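PDB 3HN0: nitrate transport protein from Parabacteroides distasonis, which probably serves as the extracytoplasmic substrate-binding component of an ABC importer, possibly for nitrate or a related small solute. Local coordinates for residues L60-A65 / D252-F257; A66-Y69 / K74-L77; L260-Q263 / A268-G271. All blocks are in the same frame, centred on the assembly; numbering follows the deposited sequence. Where two conformers were deposited one is given.

Interaction 1: residues L60-A65 / D252-F257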
# COMPACT_ATOMS: atom_id res chain seq x y z
N LEU A 60 -11.03 -17.87 -1.25
CA LEU A 60 -11.91 -17.43 -2.33
C LEU A 60 -12.05 -15.93 -2.24
O LEU A 60 -11.58 -15.28 -1.28
CB LEU A 60 -13.29 -18.12 -2.29
CG LEU A 60 -14.31 -17.69 -1.19
CD1 LEU A 60 -15.50 -18.59 -1.29
CD2 LEU A 60 -13.76 -17.77 0.24
N PRO A 61 -12.70 -15.35 -3.24
CA PRO A 61 -12.69 -13.90 -3.28
C PRO A 61 -13.35 -13.32 -2.04
O PRO A 61 -14.33 -13.90 -1.50
CB PRO A 61 -13.51 -13.59 -4.52
CG PRO A 61 -13.22 -14.74 -5.44
CD PRO A 61 -13.25 -15.92 -4.49
N MSE A 62 -12.78 -12.21 -1.58
CA MSE A 62 -13.31 -11.50 -0.42
C MSE A 62 -14.80 -11.16 -0.59
O MSE A 62 -15.57 -11.26 0.38
CB MSE A 62 -12.49 -10.22 -0.15
CG MSE A 62 -12.82 -9.45 1.06
SE MSE A 62 -12.58 -10.35 2.71
CE MSE A 62 -10.64 -10.34 2.63
N ILE A 63 -15.22 -10.79 -1.80
CA ILE A 63 -16.67 -10.45 -1.96
C ILE A 63 -17.55 -11.68 -1.66
O ILE A 63 -18.58 -11.58 -1.03
CB ILE A 63 -17.01 -9.76 -3.31
CG1 ILE A 63 -16.71 -10.63 -4.51
CG2 ILE A 63 -16.17 -8.43 -3.45
CD1 ILE A 63 -17.35 -10.04 -5.81
N ASN A 64 -17.10 -12.87 -2.07
CA ASN A 64 -17.85 -14.09 -1.76
C ASN A 64 -17.88 -14.34 -0.29
O ASN A 64 -18.89 -14.78 0.26
CB ASN A 64 -17.27 -15.32 -2.47
CG ASN A 64 -17.37 -15.22 -4.00
OD1 ASN A 64 -16.67 -14.42 -4.61
ND2 ASN A 64 -18.24 -16.03 -4.61
N ALA A 65 -16.75 -14.11 0.36
CA ALA A 65 -16.66 -14.33 1.80
C ALA A 65 -17.66 -13.44 2.52
O ALA A 65 -18.47 -13.89 3.36
CB ALA A 65 -15.20 -14.09 2.28
N ASP A 252 -8.85 -2.44 8.01
CA ASP A 252 -9.11 -1.27 7.17
C ASP A 252 -9.03 -1.55 5.69
O ASP A 252 -9.86 -1.02 4.95
CB ASP A 252 -8.22 -0.07 7.59
CG ASP A 252 -8.63 0.52 8.95
OD1 ASP A 252 -9.74 0.24 9.49
OD2 ASP A 252 -7.82 1.31 9.52
N ALA A 253 -8.07 -2.37 5.24
CA ALA A 253 -8.00 -2.82 3.86
C ALA A 253 -9.16 -3.77 3.48
O ALA A 253 -9.45 -3.94 2.29
CB ALA A 253 -6.67 -3.53 3.57
N VAL A 254 -9.72 -4.45 4.47
CA VAL A 254 -10.85 -5.36 4.20
C VAL A 254 -12.09 -4.53 4.03
O VAL A 254 -12.71 -4.56 2.99
CB VAL A 254 -11.05 -6.41 5.30
CG1 VAL A 254 -12.42 -7.14 5.12
CG2 VAL A 254 -9.87 -7.40 5.28
N MSE A 255 -12.41 -3.72 5.03
CA MSE A 255 -13.67 -2.98 5.01
C MSE A 255 -13.63 -1.87 3.97
O MSE A 255 -14.64 -1.60 3.31
CB MSE A 255 -13.98 -2.41 6.38
CG MSE A 255 -14.10 -3.48 7.45
SE MSE A 255 -15.58 -4.73 7.08
CE MSE A 255 -16.90 -3.54 7.41
N GLY A 256 -12.47 -1.24 3.77
CA GLY A 256 -12.33 -0.29 2.65
C GLY A 256 -12.57 -0.87 1.27
O GLY A 256 -13.23 -0.25 0.42
N PHE A 257 -12.02 -2.04 1.00
CA PHE A 257 -12.28 -2.77 -0.23
C PHE A 257 -13.77 -3.11 -0.39
O PHE A 257 -14.34 -2.79 -1.41
CB PHE A 257 -11.45 -4.06 -0.33
CG PHE A 257 -11.86 -4.96 -1.42
CD1 PHE A 257 -11.56 -4.69 -2.75
CD2 PHE A 257 -12.57 -6.13 -1.13
CE1 PHE A 257 -11.91 -5.54 -3.76
CE2 PHE A 257 -12.99 -6.96 -2.14
CZ PHE A 257 -12.66 -6.70 -3.48

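Interaction 2: residues A66-Y69 / K74-L77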
# COMPACT_ATOMS: atom_id res chain seq x y z
N ALA A 66 -17.69 -12.17 2.14
CA ALA A 66 -18.64 -11.23 2.71
C ALA A 66 -20.09 -11.64 2.50
O ALA A 66 -20.90 -11.57 3.44
CB ALA A 66 -18.39 -9.83 2.16
N ASN A 67 -20.42 -12.02 1.28
CA ASN A 67 -21.76 -12.45 0.93
C ASN A 67 -22.18 -13.67 1.73
O ASN A 67 -23.21 -13.68 2.38
CB ASN A 67 -21.84 -12.77 -0.57
CG ASN A 67 -23.26 -13.02 -1.01
OD1 ASN A 67 -24.15 -12.25 -0.70
ND2 ASN A 67 -23.49 -14.12 -1.71
N LEU A 68 -21.35 -14.70 1.75
CA LEU A 68 -21.66 -15.88 2.56
C LEU A 68 -21.90 -15.55 4.04
O LEU A 68 -22.85 -16.05 4.66
CB LEU A 68 -20.53 -16.91 2.47
CG LEU A 68 -20.34 -17.60 1.13
CD1 LEU A 68 -19.10 -18.55 1.24
CD2 LEU A 68 -21.56 -18.34 0.74
N TYR A 69 -21.03 -14.72 4.61
CA TYR A 69 -21.19 -14.28 5.98
C TYR A 69 -22.53 -13.53 6.17
O TYR A 69 -23.28 -13.81 7.14
CB TYR A 69 -20.01 -13.43 6.46
CG TYR A 69 -20.21 -12.94 7.87
CD1 TYR A 69 -19.83 -13.74 8.94
CD2 TYR A 69 -20.81 -11.70 8.15
CE1 TYR A 69 -20.06 -13.34 10.25
CE2 TYR A 69 -21.03 -11.27 9.47
CZ TYR A 69 -20.66 -12.10 10.52
OH TYR A 69 -20.87 -11.76 11.84
N LYS A 74 -21.85 -20.11 8.44
CA LYS A 74 -20.98 -20.01 9.61
C LYS A 74 -19.49 -20.09 9.20
O LYS A 74 -18.86 -21.16 9.23
CB LYS A 74 -21.35 -21.04 10.67
CG LYS A 74 -22.69 -20.70 11.36
CD LYS A 74 -22.98 -21.72 12.46
CE LYS A 74 -24.23 -21.35 13.28
NZ LYS A 74 -25.46 -21.40 12.45
N ILE A 75 -18.98 -18.94 8.75
CA ILE A 75 -17.57 -18.76 8.49
C ILE A 75 -17.14 -17.44 9.09
O ILE A 75 -17.96 -16.56 9.34
CB ILE A 75 -17.25 -18.77 6.95
CG1 ILE A 75 -18.07 -17.69 6.20
CG2 ILE A 75 -17.47 -20.18 6.35
CD1 ILE A 75 -17.55 -17.34 4.85
N LYS A 76 -15.84 -17.31 9.30
CA LYS A 76 -15.23 -16.05 9.64
C LYS A 76 -14.02 -15.86 8.76
O LYS A 76 -13.43 -16.84 8.21
CB LYS A 76 -14.82 -15.96 11.12
CG LYS A 76 -16.00 -16.07 12.08
CD LYS A 76 -15.68 -15.66 13.48
CE LYS A 76 -16.89 -15.81 14.41
NZ LYS A 76 -18.12 -15.04 13.93
N LEU A 77 -13.60 -14.63 8.67
CA LEU A 77 -12.44 -14.28 7.92
C LEU A 77 -11.16 -14.39 8.75
O LEU A 77 -11.02 -13.69 9.75
CB LEU A 77 -12.55 -12.85 7.41
CG LEU A 77 -11.34 -12.32 6.65
CD1 LEU A 77 -11.16 -13.02 5.28
CD2 LEU A 77 -11.47 -10.82 6.45

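Interaction 3: residues L260-Q263 / A268-G271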
# COMPACT_ATOMS: atom_id res chain seq x y z
N LEU A 260 -15.80 -0.09 -1.21
CA LEU A 260 -15.62 0.28 -2.61
C LEU A 260 -16.50 -0.59 -3.51
O LEU A 260 -17.22 -0.07 -4.37
CB LEU A 260 -14.13 0.17 -2.98
CG LEU A 260 -13.68 0.59 -4.38
CD1 LEU A 260 -12.15 0.81 -4.42
CD2 LEU A 260 -14.13 -0.46 -5.37
N ILE A 261 -16.46 -1.91 -3.33
CA ILE A 261 -17.27 -2.81 -4.14
C ILE A 261 -18.77 -2.47 -4.01
O ILE A 261 -19.50 -2.42 -4.99
CB ILE A 261 -17.07 -4.29 -3.73
CG1 ILE A 261 -15.63 -4.71 -4.02
CG2 ILE A 261 -18.12 -5.22 -4.40
CD1 ILE A 261 -15.27 -4.59 -5.49
N GLU A 262 -19.19 -2.23 -2.78
CA GLU A 262 -20.57 -1.94 -2.49
C GLU A 262 -21.04 -0.67 -3.22
O GLU A 262 -22.22 -0.54 -3.59
CB GLU A 262 -20.71 -1.78 -0.98
CG GLU A 262 -22.12 -1.58 -0.51
CD GLU A 262 -22.21 -1.36 0.99
OE1 GLU A 262 -21.25 -0.82 1.56
OE2 GLU A 262 -23.22 -1.75 1.57
N GLN A 263 -20.13 0.28 -3.45
CA GLN A 263 -20.48 1.52 -4.16
C GLN A 263 -20.91 1.27 -5.59
O GLN A 263 -21.69 2.07 -6.16
CB GLN A 263 -19.30 2.47 -4.22
CG GLN A 263 -19.04 3.29 -2.99
CD GLN A 263 -17.90 4.27 -3.26
OE1 GLN A 263 -16.73 3.90 -3.22
NE2 GLN A 263 -18.25 5.51 -3.59
N ALA A 268 -23.11 -7.62 -4.80
CA ALA A 268 -21.89 -8.48 -4.83
C ALA A 268 -21.39 -8.84 -3.42
O ALA A 268 -20.72 -9.87 -3.25
CB ALA A 268 -20.76 -7.81 -5.64
N VAL A 269 -21.70 -8.01 -2.41
CA VAL A 269 -21.27 -8.33 -1.04
C VAL A 269 -22.44 -8.73 -0.15
O VAL A 269 -22.29 -8.85 1.04
CB VAL A 269 -20.50 -7.16 -0.42
CG1 VAL A 269 -19.19 -6.93 -1.24
CG2 VAL A 269 -21.40 -5.87 -0.33
N GLY A 270 -23.61 -8.92 -0.76
CA GLY A 270 -24.79 -9.29 -0.04
C GLY A 270 -25.58 -8.15 0.55
O GLY A 270 -26.38 -8.37 1.46
N GLY A 271 -25.39 -6.94 0.02
CA GLY A 271 -26.29 -5.83 0.34
C GLY A 271 -25.88 -4.94 1.51
O GLY A 271 -26.51 -3.93 1.76

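Interaction 1: residues L60-A65 / D252-F257
Two helices lying on one side of the large mixed sheet meet here: the opening turn of helix 62-70, entered directly from strand 57-61, and the first half of helix 251-264. Met62, a selenomethionine in the crystal, and Ile63 project from one, Val254 and Phe257 from the other, and all four are buried. Met62 reaches toward helix 251-264 because its CG stands opposite the backbone N (chi1 -174°), and the chain then bends at the next two torsions. Its SE lies 4.0 Å from Val254 CG1, while Met62 CE rests against the other branch, 4.0 Å from Val254 CG2. The Phe257 side chain slides past that of Met62 in the opposite direction, bringing Phe257 CE2 within 3.9 Å of Met62 CB. The Ile63 and Phe257 side chains cross at about a right angle, and Ile63 CG2 comes obliquely to the ring, 3.7 Å from Phe257 CE2. Cutting Phe257 back to an alanine is likely to leave Met62 CB and Ile63 CG2 without their shared partner and open a gap facing Thr107 and Leu111 of helix 107-119. Helices 62-70 and 251-264 thus pack together beside the mixed sheet, probably as in the alpha/beta lobes of periplasmic binding proteins.

Interaction 2: residues A66-Y69 / K74-L77
Leu68 and Tyr69, near the end of helix 62-70, meet Ile75 and Lys76 where the chain turns back to begin strand 76-82. Leu68 comes first and faces inward. Its CG stands anti to the carbonyl carbon (chi1 -68°), and the touching is done by CB and one methyl branch: Leu68 CB lies 3.8 Å from Ile75 CD1, and Leu68 CD1 is 4.1 Å from the same methyl. Ile75 supplies that methyl by extending its CG1 arm from between the backbone N and the carbonyl carbon (chi1 56°), which brings the end of the side chain nearer the helix than its CB direction alone would suggest. Leu50 of helix 43-51 touches both Leu68 and Ile75, continuing the apolar patch.

Tyr69 follows and meets the backbone. Its ring turns an edge to the chain just before strand 76-82, with Ile75 O in the ring plane; Tyr69 CD1 is 3.4 Å from Ile75 O, and Tyr69 CE1 is 4.0 Å from it. Farther along the same ring, Lys76 NZ lies 4.5 Å from Tyr69 CE1, again near the ring plane, so this amine does not sit over the aromatic face. Both polar ends are engaged elsewhere: Tyr69 OH hydrogen-bonds Asp275 OD1, and Lys76 NZ bonds Gly277 O.

The chemistry therefore divides along the helix. Leu68 and Ile75 contribute dispersion and burial, whereas at Tyr69 the weakly positive C-H edge probably gives a mild electrostatic attraction to the carbonyl oxygen, while the hydroxyl and the amine bond to the loop holding Asp275 and Gly277.

Interaction 3: residues L260-Q263 / A268-G271
Ile261 and Glu262 lie on the last turns of helix 251-264, and the chain doubles back past them through Ala268 and Val269, the end of a short 3-10 segment, into the Gly270-Gly271 pair. The nearest CA pair is Glu262 CA and Val269 CA, 6.6 Å apart. Gly270 and Gly271 both have positive phi (86° and 93°), and at those angles a CB would press against the preceding carbonyl oxygen, so the turn suits residues without side chains.

Ile261 makes its contact through a single methyl. With CG2 anti to the backbone N and CG1 anti to the carbonyl carbon (chi1 -65°), the short branch faces the returning chain while the longer one leads away. Ile261 CG2 lies 3.7 Å from Val269 CG1, the two side chains passing at a slant, and it also sits 3.9 Å from Ala268 CB. One methyl thus meets two successive residues. The second branch of Val269 turns to the neighbouring helix position, where Val269 CG2 lies 4.2 Å from Glu262 CB. From there the Glu262 chain runs extended, and Glu262 OE2 comes to 4.0 Å from Gly271 O; at that separation the two oxygens are merely neighbours.

The contact joins the end of helix 251-264 to the loop that leaves it. Ile63 of helix 62-70 packs on Ile261, Ala268 and Val269, Asn70 ND2 of that same helix hydrogen-bonds Val269 O, and Ile110 of helix 107-119 also touches Ile261.

Interactions 1 and 2 use successive turns of helix 62-70, while interactions 1 and 3 share helix 251-264. Interaction 1 is the core contact, with every touching residue buried and all of its chemistry apolar; interactions 2 and 3 lie farther from the chain centre, are partly buried, and bring polar groups into play. The three are continuous: Met62 CE packs on Leu77 CD1 at 3.8 Å, and Ile63 CG2 on Ile261 CG1, also at 3.8 Å. As a worked example, they illustrate a gradient, from purely apolar packing between helices distant in sequence to short-range returns of the chain, where a carbonyl, an amine and a carboxylate also take part.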